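Local coordinates for endonuclease Bse634IR (Geobacillus stearothermophilus, PDB 3V1Z), which probably cleaves double-stranded DNA as a type IIF restriction endonuclease of the PDDEXK superfamily, with metal ions bound at its active site, at residues 77-82 with 197-202. The protein carries 1 engineered substitution. Sequence-based numbering, arbitrary orientation.
With nucleotides of chain C.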
loop_
_atom_site.group_PDB
_atom_site.type_symbol
_atom_site.label_atom_id
_atom_site.label_comp_id
_atom_site.label_asym_id
_atom_site.label_seq_id
_atom_site.Cartn_x
_atom_site.Cartn_y
_atom_site.Cartn_z
ATOM N N THR A 77 8.306 5.225 -13.863
ATOM C CA THR A 77 9.385 6.185 -14.138
ATOM C C THR A 77 9.019 7.200 -15.233
ATOM O O THR A 77 9.344 8.389 -15.125
ATOM C CB THR A 77 10.700 5.451 -14.523
ATOM O OG1 THR A 77 11.207 4.759 -13.381
ATOM C CG2 THR A 77 11.754 6.421 -15.011
ATOM N N TRP A 78 8.353 6.730 -16.284
ATOM C CA TRP A 78 7.940 7.616 -17.366
ATOM C C TRP A 78 7.044 8.740 -16.840
ATOM O O TRP A 78 7.351 9.914 -17.032
ATOM C CB TRP A 78 7.237 6.849 -18.488
ATOM C CG TRP A 78 8.120 5.922 -19.268
ATOM C CD1 TRP A 78 9.469 6.026 -19.451
ATOM C CD2 TRP A 78 7.700 4.766 -20.000
ATOM N NE1 TRP A 78 9.921 4.993 -20.239
ATOM C CE2 TRP A 78 8.852 4.206 -20.593
ATOM C CE3 TRP A 78 6.457 4.144 -20.208
ATOM C CZ2 TRP A 78 8.804 3.047 -21.392
ATOM C CZ3 TRP A 78 6.406 2.985 -20.996
ATOM C CH2 TRP A 78 7.580 2.450 -21.571
ATOM N N PHE A 79 5.958 8.360 -16.170
ATOM C CA PHE A 79 5.026 9.298 -15.538
ATOM C C PHE A 79 5.749 10.298 -14.616
ATOM O O PHE A 79 5.528 11.500 -14.710
ATOM C CB PHE A 79 3.939 8.509 -14.788
ATOM C CG PHE A 79 2.754 9.333 -14.346
ATOM C CD1 PHE A 79 1.953 9.998 -15.270
ATOM C CD2 PHE A 79 2.416 9.404 -13.002
ATOM C CE1 PHE A 79 0.849 10.753 -14.853
ATOM C CE2 PHE A 79 1.319 10.148 -12.571
ATOM C CZ PHE A 79 0.529 10.825 -13.502
ATOM N N GLU A 80 6.642 9.807 -13.756
ATOM C CA GLU A 80 7.380 10.692 -12.841
ATOM C C GLU A 80 8.259 11.702 -13.582
ATOM O O GLU A 80 8.302 12.878 -13.215
ATOM C CB GLU A 80 8.197 9.889 -11.830
ATOM C CG GLU A 80 7.342 9.140 -10.812
ATOM C CD GLU A 80 8.010 7.870 -10.287
ATOM O OE1 GLU A 80 9.259 7.815 -10.230
ATOM O OE2 GLU A 80 7.277 6.917 -9.940
ATOM N N VAL A 81 8.939 11.244 -14.630
ATOM C CA VAL A 81 9.798 12.115 -15.435
ATOM C C VAL A 81 8.967 13.125 -16.244
ATOM O O VAL A 81 9.314 14.305 -16.312
ATOM C CB VAL A 81 10.777 11.306 -16.330
ATOM C CG1 VAL A 81 11.557 12.221 -17.258
ATOM C CG2 VAL A 81 11.751 10.504 -15.467
ATOM N N MET A 82 7.858 12.671 -16.823
ATOM C CA MET A 82 6.932 13.576 -17.511
ATOM C C MET A 82 6.488 14.704 -16.578
ATOM O O MET A 82 6.476 15.870 -16.974
ATOM C CB MET A 82 5.713 12.816 -18.045
ATOM C CG MET A 82 5.953 12.005 -19.321
ATOM S SD MET A 82 4.514 10.960 -19.688
ATOM C CE MET A 82 5.162 9.972 -21.034
ATOM N N LEU A 197 2.487 10.284 -6.942
ATOM C CA LEU A 197 2.187 10.142 -8.362
ATOM C C LEU A 197 1.969 8.684 -8.737
ATOM O O LEU A 197 2.853 7.847 -8.543
ATOM C CB LEU A 197 3.328 10.744 -9.196
ATOM C CG LEU A 197 3.649 12.234 -8.991
ATOM C CD1 LEU A 197 4.946 12.598 -9.691
ATOM C CD2 LEU A 197 2.503 13.116 -9.476
ATOM N N LYS A 198 0.791 8.381 -9.284
ATOM C CA LYS A 198 0.460 7.009 -9.657
ATOM C C LYS A 198 -0.159 6.920 -11.036
ATOM O O LYS A 198 -1.106 7.634 -11.331
ATOM C CB LYS A 198 -0.467 6.388 -8.613
ATOM C CG LYS A 198 0.272 5.807 -7.411
ATOM C CD LYS A 198 -0.548 5.949 -6.151
ATOM C CE LYS A 198 -0.235 4.853 -5.139
ATOM N NZ LYS A 198 1.206 4.791 -4.794
ATOM N N THR A 199 0.371 6.041 -11.883
ATOM C CA THR A 199 -0.222 5.839 -13.207
ATOM C C THR A 199 -1.645 5.292 -13.089
ATOM O O THR A 199 -2.521 5.642 -13.878
ATOM C CB THR A 199 0.628 4.910 -14.105
ATOM O OG1 THR A 199 0.695 3.608 -13.519
ATOM C CG2 THR A 199 2.042 5.462 -14.280
ATOM N N SER A 200 -1.870 4.447 -12.087
ATOM C CA SER A 200 -3.196 3.912 -11.816
ATOM C C SER A 200 -3.348 3.709 -10.323
ATOM O O SER A 200 -2.353 3.734 -9.580
ATOM C CB SER A 200 -3.407 2.584 -12.551
ATOM O OG SER A 200 -2.626 1.551 -11.978
ATOM N N LEU A 201 -4.592 3.500 -9.892
ATOM C CA LEU A 201 -4.868 3.206 -8.488
ATOM C C LEU A 201 -5.474 1.820 -8.297
ATOM O O LEU A 201 -6.073 1.263 -9.219
ATOM C CB LEU A 201 -5.784 4.271 -7.875
ATOM C CG LEU A 201 -5.285 5.710 -7.743
ATOM C CD1 LEU A 201 -6.396 6.577 -7.207
ATOM C CD2 LEU A 201 -4.066 5.790 -6.820
ATOM N N ARG A 202 -5.273 1.260 -7.107
ATOM C CA ARG A 202 -5.987 0.066 -6.651
ATOM C C ARG A 202 -6.480 0.361 -5.238
ATOM O O ARG A 202 -5.858 1.180 -4.547
ATOM C CB ARG A 202 -5.070 -1.159 -6.632
ATOM C CG ARG A 202 -4.597 -1.664 -7.989
ATOM C CD ARG A 202 -5.727 -2.240 -8.821
ATOM N NE ARG A 202 -5.246 -2.715 -10.115
ATOM C CZ ARG A 202 -5.137 -1.958 -11.205
ATOM N NH1 ARG A 202 -5.481 -0.676 -11.172
ATOM N NH2 ARG A 202 -4.691 -2.485 -12.334
ATOM P P DC C 7 3.215 3.912 -9.983
ATOM O OP1 DC C 7 2.872 5.030 -10.885
ATOM O OP2 DC C 7 2.787 3.887 -8.564
ATOM O "O5'" DC C 7 2.740 2.559 -10.663
ATOM C "C5'" DC C 7 3.161 2.218 -11.997
ATOM C "C4'" DC C 7 2.592 0.854 -12.311
ATOM O "O4'" DC C 7 3.224 -0.120 -11.444
ATOM C "C3'" DC C 7 1.078 0.762 -12.068
ATOM O "O3'" DC C 7 0.441 -0.044 -13.026
ATOM C "C2'" DC C 7 0.987 0.023 -10.745
ATOM C "C1'" DC C 7 2.206 -0.888 -10.834
ATOM N N1 DC C 7 2.585 -1.383 -9.479
ATOM C C2 DC C 7 2.714 -2.764 -9.269
ATOM O O2 DC C 7 2.548 -3.547 -10.220
ATOM N N3 DC C 7 3.036 -3.199 -8.022
ATOM C C4 DC C 7 3.213 -2.326 -7.025
ATOM N N4 DC C 7 3.524 -2.804 -5.822
ATOM C C5 DC C 7 3.077 -0.920 -7.219
ATOM C C6 DC C 7 2.767 -0.496 -8.454
ATOM P P DG C 8 0.132 0.416 -14.516
ATOM O OP1 DG C 8 0.953 1.579 -14.913
ATOM O OP2 DG C 8 -1.350 0.460 -14.638
ATOM O "O5'" DG C 8 0.802 -0.817 -15.276
ATOM C "C5'" DG C 8 0.079 -1.697 -16.053
ATOM C "C4'" DG C 8 0.315 -3.141 -15.648
ATOM O "O4'" DG C 8 0.481 -3.331 -14.213
ATOM C "C3'" DG C 8 -0.919 -3.919 -16.028
ATOM O "O3'" DG C 8 -0.548 -5.116 -16.684
ATOM C "C2'" DG C 8 -1.664 -4.115 -14.708
ATOM C "C1'" DG C 8 -0.508 -4.202 -13.718
ATOM N N9 DG C 8 -0.873 -3.766 -12.372
ATOM C C8 DG C 8 -1.497 -2.588 -12.019
ATOM N N7 DG C 8 -1.706 -2.466 -10.741
ATOM C C5 DG C 8 -1.190 -3.638 -10.201
ATOM C C6 DG C 8 -1.127 -4.078 -8.850
ATOM O O6 DG C 8 -1.528 -3.487 -7.834
ATOM N N1 DG C 8 -0.524 -5.338 -8.740
ATOM C C2 DG C 8 -0.041 -6.078 -9.806
ATOM N N2 DG C 8 0.519 -7.271 -9.537
ATOM N N3 DG C 8 -0.099 -5.669 -11.068
ATOM C C4 DG C 8 -0.677 -4.450 -11.193
ATOM P P DG C 9 -1.623 -5.672 -17.710
ATOM O OP1 DG C 9 -0.881 -5.993 -18.947
ATOM O OP2 DG C 9 -2.806 -4.782 -17.734
ATOM O "O5'" DG C 9 -2.125 -7.003 -16.988
ATOM C "C5'" DG C 9 -1.271 -8.072 -16.663
ATOM C "C4'" DG C 9 -2.062 -9.055 -15.828
ATOM O "O4'" DG C 9 -2.142 -8.510 -14.488
ATOM C "C3'" DG C 9 -3.501 -9.276 -16.295
ATOM O "O3'" DG C 9 -3.842 -10.672 -16.275
ATOM C "C2'" DG C 9 -4.321 -8.438 -15.307
ATOM C "C1'" DG C 9 -3.476 -8.581 -14.047
ATOM N N9 DG C 9 -3.688 -7.527 -13.057
ATOM C C8 DG C 9 -3.932 -6.194 -13.299
ATOM N N7 DG C 9 -4.082 -5.495 -12.217
ATOM C C5 DG C 9 -3.929 -6.422 -11.190
ATOM C C6 DG C 9 -3.995 -6.248 -9.784
ATOM O O6 DG C 9 -4.197 -5.191 -9.178
ATOM N N1 DG C 9 -3.794 -7.448 -9.085
ATOM C C2 DG C 9 -3.551 -8.671 -9.689
ATOM N N2 DG C 9 -3.367 -9.740 -8.898
ATOM N N3 DG C 9 -3.492 -8.837 -11.007
ATOM C C4 DG C 9 -3.682 -7.676 -11.691
#
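At the edge of the active site of this PDDEXK-clan nuclease, helix 68-93 packs through Phe-79 against Leu-197, Lys-198 and Thr-199, where central strand 191-198 runs out into a loop that binds DNA chain C. Phe-79 CG stands anti to the backbone N (chi1 -167°), which carries the ring toward the strand end: CE2 meets Leu-197 CB at 4.0 Å and Lys-198 O at 3.7 Å, and CA of Thr-199 lies over one face. A large flat apolar group suits this buried seam, and Thr-199 serves both sides of it. Its methyl CG2 packs on Phe-79 CB at 3.6 Å, while its backbone N donates almost straight (162°) to OP1 of DC7 of chain C. OG1 bonds to OP1 of DG8 of chain C, at a doubtfully short distance. Ser-200, small and polar, adds a bond from OG to OP2 of that nucleotide. Leu-197 belongs to a calcium site seen in a structure of this protein, though no calcium is bound to this chain here; its N bonds to Asp-146 of that site. Farther along, N7 of DG8 of chain C sits 3.2 Å above the Arg-202 guanidinium plane, offset toward the rim, and the bond from NH1 to Leu-201 O, 2.8 Å, helps fix the group's rotation. With an alanine in its place, O6 and N7 of DG9 of chain C would probably lose two donors, weakening recognition of that guanine. Arginine suits the place because its planar end offers several N-H donors: NE reaches O6 of DG9 of chain C at 2.8 Å, and NH2 reaches N7 of the same base at 3.1 Å.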